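Long-range contact in envelope glycoprotein E (Human herpesvirus 1, PDB 2GIY), which pairs with glycoprotein gI to form a viral receptor for the Fc part of host IgG and is required for cell-to-cell spread in epithelial cells: residues W91-C103 / C112-W126. Numbering follows the deposited sequence.
Sequences WTSRLAVRSYAGC and CSAEAHMEPVPGLAW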
# COMPACT_ATOMS: atom_id res chain seq x y z
N TRP A 91 -19.23 10.12 -2.28
CA TRP A 91 -20.25 9.12 -2.48
C TRP A 91 -21.41 9.28 -1.52
O TRP A 91 -21.32 10.02 -0.53
CB TRP A 91 -19.63 7.71 -2.34
CG TRP A 91 -18.97 7.48 -1.01
CD1 TRP A 91 -19.55 6.98 0.12
CD2 TRP A 91 -17.62 7.80 -0.66
NE1 TRP A 91 -18.64 6.97 1.16
CE2 TRP A 91 -17.45 7.46 0.70
CE3 TRP A 91 -16.53 8.33 -1.37
CZ2 TRP A 91 -16.23 7.64 1.38
CZ3 TRP A 91 -15.32 8.51 -0.70
CH2 TRP A 91 -15.18 8.16 0.66
N THR A 92 -22.51 8.62 -1.83
CA THR A 92 -23.69 8.64 -0.99
C THR A 92 -23.93 7.19 -0.61
O THR A 92 -23.57 6.76 0.49
CB THR A 92 -24.91 9.22 -1.75
OG1 THR A 92 -25.06 8.56 -3.01
CG2 THR A 92 -24.71 10.72 -1.99
N SER A 93 -24.51 6.42 -1.52
CA SER A 93 -24.77 5.01 -1.28
C SER A 93 -23.46 4.22 -1.30
O SER A 93 -22.56 4.52 -2.09
CB SER A 93 -25.69 4.44 -2.37
OG SER A 93 -26.96 5.07 -2.36
N ARG A 94 -23.36 3.22 -0.43
CA ARG A 94 -22.19 2.35 -0.39
C ARG A 94 -22.66 1.01 -0.93
O ARG A 94 -23.65 0.46 -0.46
CB ARG A 94 -21.67 2.21 1.05
CG ARG A 94 -21.08 3.49 1.61
CD ARG A 94 -20.67 3.34 3.07
NE ARG A 94 -21.82 3.10 3.94
CZ ARG A 94 -21.75 3.02 5.27
NH1 ARG A 94 -20.58 3.16 5.88
NH2 ARG A 94 -22.85 2.79 5.98
N LEU A 95 -21.95 0.49 -1.93
CA LEU A 95 -22.32 -0.78 -2.56
C LEU A 95 -22.39 -1.94 -1.56
O LEU A 95 -23.32 -2.75 -1.60
CB LEU A 95 -21.32 -1.13 -3.67
CG LEU A 95 -21.60 -2.45 -4.41
CD1 LEU A 95 -22.87 -2.31 -5.24
CD2 LEU A 95 -20.42 -2.81 -5.30
N ALA A 96 -21.40 -2.02 -0.69
CA ALA A 96 -21.37 -3.08 0.30
C ALA A 96 -20.47 -2.68 1.45
O ALA A 96 -19.53 -1.90 1.28
CB ALA A 96 -20.87 -4.38 -0.33
N VAL A 97 -20.77 -3.22 2.63
CA VAL A 97 -19.98 -2.93 3.82
C VAL A 97 -19.96 -4.14 4.74
O VAL A 97 -21.01 -4.70 5.06
CB VAL A 97 -20.58 -1.75 4.63
CG1 VAL A 97 -19.72 -1.49 5.86
CG2 VAL A 97 -20.68 -0.50 3.77
N ARG A 98 -18.77 -4.56 5.14
CA ARG A 98 -18.64 -5.66 6.09
C ARG A 98 -18.04 -4.98 7.32
O ARG A 98 -16.96 -4.37 7.24
CB ARG A 98 -17.73 -6.77 5.56
CG ARG A 98 -17.89 -8.08 6.32
CD ARG A 98 -17.11 -9.23 5.70
NE ARG A 98 -17.82 -9.93 4.62
CZ ARG A 98 -18.90 -10.69 4.79
NH1 ARG A 98 -19.42 -10.86 5.99
NH2 ARG A 98 -19.44 -11.32 3.75
N SER A 99 -18.74 -5.07 8.44
CA SER A 99 -18.29 -4.43 9.67
C SER A 99 -17.80 -5.40 10.73
O SER A 99 -18.27 -6.53 10.81
CB SER A 99 -19.41 -3.56 10.24
OG SER A 99 -19.81 -2.59 9.29
N TYR A 100 -16.84 -4.93 11.52
CA TYR A 100 -16.24 -5.72 12.58
C TYR A 100 -16.25 -4.86 13.84
O TYR A 100 -16.02 -3.65 13.78
CB TYR A 100 -14.79 -6.08 12.22
CG TYR A 100 -14.62 -6.71 10.85
CD1 TYR A 100 -14.79 -5.96 9.68
CD2 TYR A 100 -14.30 -8.06 10.73
CE1 TYR A 100 -14.65 -6.55 8.42
CE2 TYR A 100 -14.16 -8.66 9.47
CZ TYR A 100 -14.34 -7.90 8.32
OH TYR A 100 -14.20 -8.50 7.10
N ALA A 101 -16.51 -5.48 14.99
CA ALA A 101 -16.54 -4.73 16.24
C ALA A 101 -15.88 -5.50 17.36
O ALA A 101 -15.91 -6.74 17.38
CB ALA A 101 -17.98 -4.39 16.60
N GLY A 102 -15.29 -4.77 18.30
CA GLY A 102 -14.61 -5.40 19.43
C GLY A 102 -13.35 -6.12 19.00
O GLY A 102 -12.94 -7.09 19.62
N CYS A 103 -12.73 -5.64 17.93
CA CYS A 103 -11.51 -6.25 17.41
C CYS A 103 -10.30 -5.90 18.26
O CYS A 103 -10.27 -4.86 18.92
CB CYS A 103 -11.25 -5.78 15.98
SG CYS A 103 -12.64 -6.05 14.83
N CYS A 112 -13.85 -11.00 14.92
CA CYS A 112 -14.65 -9.87 15.38
C CYS A 112 -15.68 -9.40 14.36
O CYS A 112 -16.21 -8.30 14.47
CB CYS A 112 -13.73 -8.72 15.81
SG CYS A 112 -12.62 -8.07 14.52
N SER A 113 -15.95 -10.24 13.36
CA SER A 113 -16.95 -9.94 12.33
C SER A 113 -18.28 -9.67 13.04
O SER A 113 -18.64 -10.40 13.97
CB SER A 113 -17.09 -11.12 11.37
OG SER A 113 -18.13 -10.91 10.43
N ALA A 114 -19.00 -8.64 12.62
CA ALA A 114 -20.26 -8.29 13.25
C ALA A 114 -21.45 -8.15 12.31
O ALA A 114 -22.48 -8.79 12.51
CB ALA A 114 -20.09 -7.01 14.06
N GLU A 115 -21.32 -7.30 11.29
CA GLU A 115 -22.42 -7.09 10.36
C GLU A 115 -21.97 -7.07 8.91
O GLU A 115 -20.78 -6.91 8.61
CB GLU A 115 -23.15 -5.77 10.65
CG GLU A 115 -23.64 -5.61 12.08
CD GLU A 115 -24.63 -4.46 12.22
OE1 GLU A 115 -24.60 -3.54 11.38
OE2 GLU A 115 -25.43 -4.48 13.18
N ALA A 116 -22.93 -7.24 8.00
CA ALA A 116 -22.65 -7.22 6.57
C ALA A 116 -23.86 -6.66 5.85
O ALA A 116 -24.99 -7.05 6.12
CB ALA A 116 -22.34 -8.63 6.07
N HIS A 117 -23.60 -5.75 4.92
CA HIS A 117 -24.66 -5.11 4.15
C HIS A 117 -24.27 -5.07 2.68
O HIS A 117 -23.10 -4.92 2.35
CB HIS A 117 -24.89 -3.69 4.65
CG HIS A 117 -25.19 -3.60 6.11
ND1 HIS A 117 -26.47 -3.72 6.62
CD2 HIS A 117 -24.38 -3.43 7.18
CE1 HIS A 117 -26.43 -3.62 7.94
NE2 HIS A 117 -25.17 -3.44 8.30
N MET A 118 -25.26 -5.20 1.81
CA MET A 118 -25.01 -5.15 0.38
C MET A 118 -26.24 -4.61 -0.33
O MET A 118 -27.36 -4.99 -0.01
CB MET A 118 -24.66 -6.54 -0.17
CG MET A 118 -24.38 -6.53 -1.68
SD MET A 118 -23.77 -8.10 -2.32
CE MET A 118 -22.03 -7.97 -1.88
N GLU A 119 -26.01 -3.72 -1.29
CA GLU A 119 -27.09 -3.14 -2.06
C GLU A 119 -27.69 -4.21 -2.96
O GLU A 119 -26.98 -5.10 -3.43
CB GLU A 119 -26.57 -2.00 -2.94
CG GLU A 119 -26.42 -0.65 -2.25
CD GLU A 119 -25.79 0.39 -3.16
OE1 GLU A 119 -26.18 0.45 -4.35
OE2 GLU A 119 -24.91 1.15 -2.70
N PRO A 120 -29.00 -4.14 -3.21
CA PRO A 120 -29.60 -5.15 -4.08
C PRO A 120 -29.16 -4.88 -5.52
O PRO A 120 -29.58 -3.90 -6.14
CB PRO A 120 -31.10 -4.95 -3.88
CG PRO A 120 -31.21 -3.49 -3.52
CD PRO A 120 -30.04 -3.30 -2.58
N VAL A 121 -28.31 -5.76 -6.04
CA VAL A 121 -27.81 -5.62 -7.40
C VAL A 121 -27.84 -6.97 -8.09
O VAL A 121 -27.25 -7.94 -7.62
CB VAL A 121 -26.36 -5.08 -7.40
CG1 VAL A 121 -25.81 -5.04 -8.82
CG2 VAL A 121 -26.32 -3.69 -6.77
N PRO A 122 -28.54 -7.05 -9.23
CA PRO A 122 -28.66 -8.29 -10.01
C PRO A 122 -27.31 -8.95 -10.25
O PRO A 122 -26.42 -8.34 -10.85
CB PRO A 122 -29.30 -7.82 -11.31
CG PRO A 122 -30.17 -6.69 -10.86
CD PRO A 122 -29.26 -5.95 -9.91
N GLY A 123 -27.15 -10.18 -9.78
CA GLY A 123 -25.90 -10.90 -10.00
C GLY A 123 -24.74 -10.64 -9.05
O GLY A 123 -23.72 -11.32 -9.15
N LEU A 124 -24.89 -9.68 -8.15
CA LEU A 124 -23.84 -9.36 -7.19
C LEU A 124 -24.07 -10.06 -5.86
O LEU A 124 -25.20 -10.12 -5.37
CB LEU A 124 -23.78 -7.85 -6.95
CG LEU A 124 -22.66 -7.35 -6.04
CD1 LEU A 124 -21.32 -7.53 -6.72
CD2 LEU A 124 -22.88 -5.88 -5.70
N ALA A 125 -23.00 -10.58 -5.26
CA ALA A 125 -23.12 -11.27 -3.98
C ALA A 125 -21.81 -11.24 -3.21
O ALA A 125 -20.73 -11.18 -3.79
CB ALA A 125 -23.56 -12.71 -4.19
N TRP A 126 -21.95 -11.27 -1.88
CA TRP A 126 -20.81 -11.29 -0.97
C TRP A 126 -20.24 -12.70 -1.02
O TRP A 126 -20.96 -13.67 -0.75
CB TRP A 126 -21.27 -11.04 0.47
CG TRP A 126 -21.14 -9.64 1.00
CD1 TRP A 126 -22.13 -8.89 1.57
CD2 TRP A 126 -19.94 -8.85 1.08
NE1 TRP A 126 -21.62 -7.69 2.01
CE2 TRP A 126 -20.29 -7.64 1.72
CE3 TRP A 126 -18.62 -9.05 0.68
CZ2 TRP A 126 -19.35 -6.63 1.97
CZ3 TRP A 126 -17.69 -8.04 0.92
CH2 TRP A 126 -18.06 -6.85 1.57
O HOH W 1 -19.32 -9.25 8.70
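Strands 96-101 and 113-118 run antiparallel, Val-97 and His-117 exchanging backbone hydrogen bonds (His-117 N to Val-97 O 2.8 Å), until a classic bulge lets Ser-99 O accept from both Ala-114 N and Glu-115 N. Trp-126, on the returning strand 124-126, lies across Ala-96 and Arg-98. Arg-98 brings NH2 over one face of the indole, toward the rim by CG, its plane inclined 54° to the ring, in a cation-pi contact; the methyl CE of Met-118 packs on the opposite face, toward its rim. Ala-96 is small enough for its CB to approach Trp-126 CZ2 to 3.6 Å. Indole NE1 donates to His-117 O from above the carbonyl plane, while Val-97 N reaches that oxygen from the other face. Arg-98 NE donates a hydrogen bond to Ser-130 O, which probably helps hold the group over the ring. Leu-95 starts with CB pointing away, but its anti torsion (chi1 -180°) helps turn the branched, apolar tip back to Leu-124 CD2, suiting this buried place. At the far end the Cys-103 to Cys-112 disulfide closes the loop between the strands. From edge strand 113-118 the chain passes through the type II turn Val-121 to Leu-124 into strand 124-126 of the second sheet, as in the beta sandwich of an Ig V-like domain.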